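Local coordinates for protein aryl esterase (Mycobacterium smegmatis, PDB 2Q0Q) that hydrolyses aryl esters and also transfers acyl groups to alcohols in water, as an oligomeric enzyme of the SGNH hydrolase family, at residues Thr116-Ser121 / Pro132-Val137; Lys3-Phe8 / Leu86-Leu91. All coordinates share one frame; numbering follows the deposited sequence.

Contact 1 of 2, residues Thr116-Ser121 / Pro132-Val137; sequences TQVLTS and PKVLVV
V118 meets P132 and V134 through a single methyl. Its CG1 lies 3.8 Å from P132 CG, and 4.0 Å from V134 CB, so the branch sits where the proline ring gives way to the start of strand 133-138. The carbonyl oxygens of P132 and K133 also border that methyl. CG1 stands anti to the backbone N (chi1 177°), which carries it off the helix toward the strand. Two smaller contacts flank this one. The OG of S121 touches the proline ring at its CD, 3.4 Å away, while L119, whose CB points away from the strand, bends its CD2 tip back to within 4.4 Å of V134 CG1. All of this is van der Waals packing, including S121 OG against the proline ring and two carbonyl oxygens beside the V118 methyl, and it buries 220 Å².

Behind this first shell, the helix end fixes where the hydroxyl of S121 can be. S121 OG donates to V118 O at 2.7 Å, and the backbone N of S121 reaches the same oxygen at 3.2 Å, so one carbonyl is gripped by two donors from a single residue. OG lies between the backbone N and the carbonyl carbon (chi1 68°), a torsion that lets it reach V118 O and also touch P132 CD. A similar pair closes the preceding turn: T120 OG1, at 2.8 Å, and T120 N approach T116 O from opposite faces of its carbonyl plane. T120 is also the first residue to leave helical torsions. L78 of helix 70-81 adjoins V118 and S121. With strand 86-90 parallel and adjacent to strand 133-138, and helix 104-119 between them in sequence, the arrangement is the helix-to-strand return of a beta-alpha-beta crossover in the alpha/beta/alpha SGNH fold.

Contact 2 of 2, residues Lys3-Phe8 / Leu86-Leu91; sequences KRILCF and LVIIML
F8 spans three residues of the neighbouring strand, I88, I89 and L91. At its base, CB is 3.8 Å from I88 O. CG leaves anti to the backbone N (chi1 -165°), carrying the ring out on the sheet face shared by L6, V87 and I89. Along one side of the ring, CD2 has the CG2 methyl of I89 at 4.2 Å, close to the ring plane and therefore at its edge. Farther out, CE2 meets L91 CD1 at 3.9 Å, a methyl that lies as near to CD2 and approaches the ring obliquely. Beyond the two strands, Y73 and L74 of helix 70-81 also pack on F8.

The backbones beneath form a parallel pair, their short axes differing by 18° in direction, and the bonds alternate as parallel register demands. L6 N donates to L86 O at 2.8 Å, I88 N to L6 O, and F8 N to I88 O, the last with a C=O...donor angle of 174°. At the two ends the bonds lengthen: L86 N to R4 O and the selenomethionine M90 N to F8 O are each 3.2 Å. These are neighbouring strands of the parallel sheet of an SGNH hydrolase. In this family the strand equivalent to 3-9 leads into the GDSL block with the nucleophilic serine, and the strand equivalent to 86-90 leads toward the block with the oxyanion asparagine, so the two paired strands run toward the same end of the sheet, where those blocks follow.

On the opposite face, I5 puts CD1 against L86 CB at 3.8 Å, and its CG2 meets I88 CD1, a methyl that C7 SG also approaches, more loosely. At the partly exposed start of the strand, R4 turns its guanidinium to E47 in a salt bridge.

In the fold
The centre of contact 2 is about 8 Å from the centre of the chain, and its strands are joined by five backbone hydrogen bonds, with apolar side chains packing on both faces. For contact 1 that distance is about 13 Å; there a helix end packs on the sheet and no hydrogen bond joins the two segments, the S121 and T120 hydroxyls bonding back to carbonyls of their own helix. Both are largely buried, although L119 and K133 of contact 1 are exposed. They meet on strand 86-90: V87 N and I89 O probably bond to K133 O and V137 N. Strands 3-9, 86-90 and 133-138 are thus consecutive in one parallel sheet, and helix 104-119 covers the face bearing V87 and I89.

Contact 1 of 2, residues Thr116-Ser121 / Pro132-Val137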
loop_
_atom_site.group_PDB
_atom_site.type_symbol
_atom_site.label_atom_id
_atom_site.label_comp_id
_atom_site.label_asym_id
_atom_site.label_seq_id
_atom_site.Cartn_x
_atom_site.Cartn_y
_atom_site.Cartn_z
ATOM N N THR G 116 20.768 -15.331 -0.116
ATOM C CA THR G 116 20.423 -15.168 1.301
ATOM C C THR G 116 19.209 -16.014 1.695
ATOM O O THR G 116 19.212 -16.655 2.770
ATOM C CB THR G 116 20.199 -13.675 1.642
ATOM O OG1 THR G 116 21.411 -12.953 1.401
ATOM C CG2 THR G 116 19.829 -13.489 3.092
ATOM N N GLN G 117 18.207 -16.050 0.817
ATOM C CA GLN G 117 17.038 -16.951 1.005
ATOM C C GLN G 117 17.443 -18.443 1.099
ATOM O O GLN G 117 16.878 -19.211 1.902
ATOM C CB GLN G 117 16.010 -16.741 -0.108
ATOM C CG GLN G 117 15.299 -15.397 -0.102
ATOM C CD GLN G 117 14.367 -15.188 -1.291
ATOM O OE1 GLN G 117 14.465 -15.875 -2.308
ATOM N NE2 GLN G 117 13.428 -14.229 -1.150
ATOM N N VAL G 118 18.430 -18.877 0.318
ATOM C CA VAL G 118 18.901 -20.262 0.478
ATOM C C VAL G 118 19.663 -20.465 1.811
ATOM O O VAL G 118 19.445 -21.449 2.531
ATOM C CB VAL G 118 19.777 -20.736 -0.691
ATOM C CG1 VAL G 118 20.276 -22.137 -0.405
ATOM C CG2 VAL G 118 18.962 -20.685 -2.005
ATOM N N LEU G 119 20.576 -19.546 2.124
ATOM C CA LEU G 119 21.423 -19.684 3.312
ATOM C C LEU G 119 20.630 -19.667 4.616
ATOM O O LEU G 119 21.048 -20.276 5.605
ATOM C CB LEU G 119 22.479 -18.587 3.343
ATOM C CG LEU G 119 23.473 -18.650 2.184
ATOM C CD1 LEU G 119 24.393 -17.423 2.252
ATOM C CD2 LEU G 119 24.299 -19.963 2.147
ATOM N N THR G 120 19.473 -19.004 4.605
ATOM C CA THR G 120 18.639 -18.839 5.794
ATOM C C THR G 120 17.438 -19.792 5.820
ATOM O O THR G 120 16.531 -19.599 6.634
ATOM C CB THR G 120 18.084 -17.390 5.911
ATOM O OG1 THR G 120 17.244 -17.080 4.787
ATOM C CG2 THR G 120 19.231 -16.384 6.004
ATOM N N SER G 121 17.456 -20.826 4.977
ATOM C CA SER G 121 16.273 -21.658 4.750
ATOM C C SER G 121 16.170 -22.884 5.674
ATOM O O SER G 121 15.231 -23.699 5.522
ATOM C CB SER G 121 16.252 -22.132 3.292
ATOM O OG SER G 121 17.304 -23.041 3.022
ATOM N N PRO G 132 20.264 -26.221 2.407
ATOM C CA PRO G 132 21.125 -26.686 1.336
ATOM C C PRO G 132 22.301 -25.766 1.092
ATOM O O PRO G 132 22.288 -24.638 1.559
ATOM C CB PRO G 132 20.203 -26.658 0.108
ATOM C CG PRO G 132 19.133 -25.711 0.425
ATOM C CD PRO G 132 18.945 -25.808 1.898
ATOM N N LYS G 133 23.298 -26.256 0.357
ATOM C CA LYS G 133 24.313 -25.386 -0.225
ATOM C C LYS G 133 23.710 -24.635 -1.424
ATOM O O LYS G 133 22.632 -24.966 -1.902
ATOM C CB LYS G 133 25.518 -26.219 -0.659
ATOM C CG LYS G 133 26.341 -26.775 0.497
ATOM C CD LYS G 133 27.598 -27.484 -0.007
ATOM C CE LYS G 133 28.222 -28.372 1.089
ATOM N NZ LYS G 133 29.686 -28.530 0.880
ATOM N N VAL G 134 24.411 -23.596 -1.889
ATOM C CA VAL G 134 23.986 -22.823 -3.045
ATOM C C VAL G 134 25.119 -22.781 -4.064
ATOM O O VAL G 134 26.290 -22.811 -3.712
ATOM C CB VAL G 134 23.545 -21.380 -2.656
ATOM C CG1 VAL G 134 24.761 -20.544 -2.194
ATOM C CG2 VAL G 134 22.817 -20.687 -3.841
ATOM N N LEU G 135 24.744 -22.737 -5.335
ATOM C CA LEU G 135 25.685 -22.496 -6.415
ATOM C C LEU G 135 25.125 -21.355 -7.255
ATOM O O LEU G 135 24.065 -21.488 -7.866
ATOM C CB LEU G 135 25.885 -23.760 -7.273
ATOM C CG LEU G 135 26.711 -23.614 -8.559
ATOM C CD1 LEU G 135 28.099 -23.042 -8.240
ATOM C CD2 LEU G 135 26.839 -24.940 -9.304
ATOM N N VAL G 136 25.828 -20.230 -7.242
ATOM C CA VAL G 136 25.471 -19.052 -8.037
ATOM C C VAL G 136 26.015 -19.251 -9.468
ATOM O O VAL G 136 27.219 -19.501 -9.679
ATOM C CB VAL G 136 26.075 -17.768 -7.413
ATOM C CG1 VAL G 136 25.847 -16.533 -8.321
ATOM C CG2 VAL G 136 25.570 -17.559 -5.959
ATOM N N VAL G 137 25.122 -19.158 -10.446
ATOM C CA VAL G 137 25.524 -19.356 -11.844
ATOM C C VAL G 137 25.192 -18.119 -12.663
ATOM O O VAL G 137 24.040 -17.699 -12.721
ATOM C CB VAL G 137 24.825 -20.551 -12.480
ATOM C CG1 VAL G 137 25.229 -20.718 -13.915
ATOM C CG2 VAL G 137 25.089 -21.850 -11.677
#

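Contact 2 of 2, residues Lys3-Phe8 / Leu86-Leu91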
loop_
_atom_site.group_PDB
_atom_site.type_symbol
_atom_site.label_atom_id
_atom_site.label_comp_id
_atom_site.label_asym_id
_atom_site.label_seq_id
_atom_site.Cartn_x
_atom_site.Cartn_y
_atom_site.Cartn_z
ATOM N N LYS G 3 20.937 -37.502 -2.976
ATOM C CA LYS G 3 21.186 -36.086 -2.724
ATOM C C LYS G 3 20.311 -35.256 -3.659
ATOM O O LYS G 3 20.215 -35.551 -4.855
ATOM C CB LYS G 3 22.671 -35.769 -2.899
ATOM C CG LYS G 3 23.511 -36.317 -1.754
ATOM C CD LYS G 3 24.851 -35.621 -1.636
ATOM C CE LYS G 3 25.664 -36.162 -0.462
ATOM N NZ LYS G 3 25.068 -35.784 0.845
ATOM N N ARG G 4 19.666 -34.236 -3.112
ATOM C CA ARG G 4 18.611 -33.513 -3.825
ATOM C C ARG G 4 19.102 -32.146 -4.283
ATOM O O ARG G 4 19.554 -31.331 -3.468
ATOM C CB ARG G 4 17.360 -33.354 -2.947
ATOM C CG ARG G 4 16.796 -34.681 -2.467
ATOM C CD ARG G 4 15.443 -34.564 -1.792
ATOM N NE ARG G 4 14.371 -34.885 -2.732
ATOM C CZ ARG G 4 13.303 -34.136 -3.005
ATOM N NH1 ARG G 4 13.051 -32.998 -2.380
ATOM N NH2 ARG G 4 12.440 -34.569 -3.905
ATOM N N ILE G 5 19.004 -31.925 -5.597
ATOM C CA ILE G 5 19.490 -30.715 -6.260
ATOM C C ILE G 5 18.342 -29.918 -6.887
ATOM O O ILE G 5 17.723 -30.373 -7.845
ATOM C CB ILE G 5 20.470 -31.071 -7.417
ATOM C CG1 ILE G 5 21.457 -32.181 -6.999
ATOM C CG2 ILE G 5 21.166 -29.812 -7.902
ATOM C CD1 ILE G 5 22.360 -31.807 -5.853
ATOM N N LEU G 6 18.067 -28.736 -6.351
ATOM C CA LEU G 6 17.032 -27.836 -6.900
ATOM C C LEU G 6 17.647 -26.866 -7.921
ATOM O O LEU G 6 18.575 -26.153 -7.586
ATOM C CB LEU G 6 16.388 -27.007 -5.781
ATOM C CG LEU G 6 15.446 -25.863 -6.188
ATOM C CD1 LEU G 6 14.236 -26.448 -6.871
ATOM C CD2 LEU G 6 15.045 -25.080 -4.971
ATOM N N CYS G 7 17.100 -26.852 -9.131
ATOM C CA CYS G 7 17.557 -25.977 -10.227
ATOM C C CYS G 7 16.522 -24.870 -10.362
ATOM O O CYS G 7 15.439 -25.068 -10.901
ATOM C CB CYS G 7 17.710 -26.746 -11.540
ATOM S SG CYS G 7 19.025 -27.992 -11.434
ATOM N N PHE G 8 16.879 -23.702 -9.831
ATOM C CA PHE G 8 16.020 -22.528 -9.836
ATOM C C PHE G 8 16.470 -21.581 -10.937
ATOM O O PHE G 8 17.616 -21.131 -10.938
ATOM C CB PHE G 8 16.069 -21.829 -8.465
ATOM C CG PHE G 8 14.956 -20.838 -8.245
ATOM C CD1 PHE G 8 13.642 -21.281 -8.101
ATOM C CD2 PHE G 8 15.207 -19.481 -8.169
ATOM C CE1 PHE G 8 12.612 -20.394 -7.891
ATOM C CE2 PHE G 8 14.174 -18.585 -7.951
ATOM C CZ PHE G 8 12.870 -19.044 -7.825
ATOM N N LEU G 86 21.512 -29.082 -2.400
ATOM C CA LEU G 86 22.099 -28.007 -3.206
ATOM C C LEU G 86 21.017 -27.277 -4.031
ATOM O O LEU G 86 20.063 -27.888 -4.517
ATOM C CB LEU G 86 23.183 -28.579 -4.124
ATOM C CG LEU G 86 23.921 -27.597 -5.033
ATOM C CD1 LEU G 86 24.806 -26.659 -4.227
ATOM C CD2 LEU G 86 24.740 -28.352 -6.089
ATOM N N VAL G 87 21.147 -25.963 -4.124
ATOM C CA VAL G 87 20.287 -25.154 -4.972
ATOM C C VAL G 87 21.177 -24.452 -6.008
ATOM O O VAL G 87 22.064 -23.687 -5.649
ATOM C CB VAL G 87 19.510 -24.091 -4.168
ATOM C CG1 VAL G 87 18.561 -23.326 -5.079
ATOM C CG2 VAL G 87 18.760 -24.740 -3.010
ATOM N N ILE G 88 20.953 -24.761 -7.281
ATOM C CA ILE G 88 21.624 -24.092 -8.378
ATOM C C ILE G 88 20.738 -22.966 -8.846
ATOM O O ILE G 88 19.583 -23.203 -9.228
ATOM C CB ILE G 88 21.839 -25.064 -9.557
ATOM C CG1 ILE G 88 22.747 -26.227 -9.120
ATOM C CG2 ILE G 88 22.378 -24.328 -10.827
ATOM C CD1 ILE G 88 22.972 -27.290 -10.196
ATOM N N ILE G 89 21.273 -21.746 -8.835
ATOM C CA ILE G 89 20.503 -20.600 -9.279
ATOM C C ILE G 89 21.191 -19.949 -10.486
ATOM O O ILE G 89 22.320 -19.400 -10.388
ATOM C CB ILE G 89 20.339 -19.529 -8.182
ATOM C CG1 ILE G 89 19.989 -20.138 -6.822
ATOM C CG2 ILE G 89 19.283 -18.474 -8.612
ATOM C CD1 ILE G 89 19.940 -19.065 -5.762
HETATM N N MSE G 90 20.520 -20.043 -11.629
HETATM C CA MSE G 90 20.909 -19.288 -12.816
HETATM C C MSE G 90 19.778 -18.336 -13.205
HETATM O O MSE G 90 18.752 -18.732 -13.769
HETATM C CB MSE G 90 21.264 -20.207 -13.987
HETATM C CG MSE G 90 21.684 -19.450 -15.242
HETATM SE SE MSE G 90 22.543 -20.711 -16.528
HETATM C CE MSE G 90 20.928 -21.623 -17.059
ATOM N N LEU G 91 19.983 -17.068 -12.881
ATOM C CA LEU G 91 19.036 -16.016 -13.156
ATOM C C LEU G 91 19.834 -14.760 -13.458
ATOM O O LEU G 91 21.012 -14.675 -13.110
ATOM C CB LEU G 91 18.148 -15.762 -11.939
ATOM C CG LEU G 91 17.031 -16.772 -11.739
ATOM C CD1 LEU G 91 16.326 -16.507 -10.414
ATOM C CD2 LEU G 91 16.022 -16.703 -12.875
#